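Local atomic coordinates of putative Lipoprotein (Shewanella oneidensis, PDB entry 3U24), a protein that is a putative lipoprotein of unknown function that binds zinc and calcium ions and belongs to the DUF885 family, in the same clan as many metallopeptidases. Residues Asn178-Phe182 with Ile217-Ile221. Sequence-based numbering, arbitrary orientation.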
# COMPACT_ATOMS: atom_id res chain seq x y z
N ASN A 178 -20.37 -0.07 6.07
CA ASN A 178 -21.18 -0.79 7.06
C ASN A 178 -22.38 -1.45 6.43
O ASN A 178 -22.83 -2.48 6.92
CB ASN A 178 -21.61 0.07 8.24
CG ASN A 178 -20.53 0.19 9.28
OD1 ASN A 178 -20.35 -0.73 10.12
ND2 ASN A 178 -19.78 1.31 9.24
N GLN A 179 -22.86 -0.89 5.32
CA GLN A 179 -23.89 -1.58 4.49
C GLN A 179 -23.34 -2.88 3.95
O GLN A 179 -24.04 -3.84 3.86
CB GLN A 179 -24.40 -0.72 3.33
CG GLN A 179 -25.41 0.31 3.78
CD GLN A 179 -25.78 1.38 2.71
OE1 GLN A 179 -25.03 1.62 1.72
NE2 GLN A 179 -26.94 2.03 2.93
N GLY A 180 -22.06 -2.89 3.59
CA GLY A 180 -21.39 -4.10 3.12
C GLY A 180 -21.25 -5.16 4.20
O GLY A 180 -21.00 -6.32 3.89
N ALA A 181 -21.45 -4.79 5.47
CA ALA A 181 -21.41 -5.81 6.53
C ALA A 181 -22.40 -6.97 6.25
O ALA A 181 -22.13 -8.11 6.63
CB ALA A 181 -21.66 -5.21 7.91
N PHE A 182 -23.51 -6.68 5.55
CA PHE A 182 -24.49 -7.72 5.23
C PHE A 182 -24.09 -8.71 4.17
O PHE A 182 -24.76 -9.71 4.00
CB PHE A 182 -25.86 -7.11 4.95
CG PHE A 182 -26.48 -6.53 6.18
CD1 PHE A 182 -26.88 -7.36 7.21
CD2 PHE A 182 -26.53 -5.16 6.37
CE1 PHE A 182 -27.41 -6.83 8.39
CE2 PHE A 182 -27.06 -4.62 7.51
CZ PHE A 182 -27.49 -5.45 8.54
N ILE A 217 -26.46 -3.27 13.68
CA ILE A 217 -25.77 -2.76 12.51
C ILE A 217 -26.73 -1.85 11.77
O ILE A 217 -26.35 -0.74 11.49
CB ILE A 217 -25.20 -3.86 11.60
CG1 ILE A 217 -24.11 -4.65 12.35
CG2 ILE A 217 -24.63 -3.26 10.30
CD1 ILE A 217 -23.65 -5.92 11.70
N ASN A 218 -27.97 -2.29 11.54
CA ASN A 218 -28.95 -1.48 10.87
C ASN A 218 -29.24 -0.19 11.61
O ASN A 218 -29.37 0.84 10.97
CB ASN A 218 -30.24 -2.24 10.63
CG ASN A 218 -30.17 -3.16 9.42
OD1 ASN A 218 -30.68 -4.29 9.47
ND2 ASN A 218 -29.57 -2.68 8.31
N GLU A 219 -29.35 -0.22 12.93
CA GLU A 219 -29.56 1.01 13.70
C GLU A 219 -28.34 1.93 13.61
O GLU A 219 -28.48 3.11 13.52
CB GLU A 219 -29.90 0.73 15.18
CG GLU A 219 -31.29 0.09 15.34
CD GLU A 219 -31.59 -0.41 16.76
OE1 GLU A 219 -30.66 -0.48 17.61
OE2 GLU A 219 -32.78 -0.74 17.01
N HIS A 220 -27.15 1.37 13.60
CA HIS A 220 -25.97 2.22 13.39
C HIS A 220 -25.96 2.86 12.01
O HIS A 220 -25.62 4.02 11.88
CB HIS A 220 -24.71 1.46 13.66
CG HIS A 220 -23.47 2.33 13.60
ND1 HIS A 220 -23.12 3.17 14.60
CD2 HIS A 220 -22.50 2.43 12.64
CE1 HIS A 220 -21.99 3.80 14.25
NE2 HIS A 220 -21.61 3.34 13.06
N ILE A 221 -26.36 2.12 10.99
CA ILE A 221 -26.42 2.69 9.64
C ILE A 221 -27.45 3.82 9.58
O ILE A 221 -27.17 4.84 8.93
CB ILE A 221 -26.76 1.64 8.60
CG1 ILE A 221 -25.55 0.69 8.47
CG2 ILE A 221 -27.19 2.29 7.26
CD1 ILE A 221 -25.93 -0.69 7.94
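Phe182 lays its ring alongside the side-chain amide of Asn218. The amide plane is turned 22° from the ring, and Asn218 ND2 lies 3.3 Å from Phe182 CE2, meeting the ring at a slant, while Asn218 OD1 approaches Phe182 CZ. Asparagine suits this exposed border because its flat amide can lie along a ring and still be polar. Ile217 CG2 also comes to Phe182 CE2 obliquely, at 3.9 Å, whereas the methyl CD1 of Ile221 sits at the ring edge, near its plane. A flat aromatic suits this place, for it can offer carbon to two isoleucines inside and to a polar amide at the exposed border.

Next to the ring, the two isoleucines pack on Asn178. Ile221 CD1 lies 3.7 Å from Asn178 O, the carbonyl that accepts the backbone bond from Ala181 N, and Ile221 CG1 packs against Asn178 CB; the unbranched end of isoleucine gives it this reach. In Ile217, CG2 stands anti to the backbone N while CG1 lies beside it (chi1 -64°), which sends CG2 between Asn178 O, Phe182 and the methyl of Ala181, small enough to admit it. Asn178 can be buried here because both ends of its amide find partners: OD1 bonds to Tyr156 OH, and ND2 to the carbonyls of Ala174 and Tyr121. Asn178 CG lies at the edge of the His220 ring, 4.5 Å from His220 CD2.

A serine in place of Phe182 would probably leave the Asn218 amide without the ring beside it and open a gap next to Ile217 CG2 and Ile221 CD1.

Away from the annotated metal sites, largely apolar packing thus joins segment 178-182 to the middle of the long helix 200-234, within a predominantly helical fold.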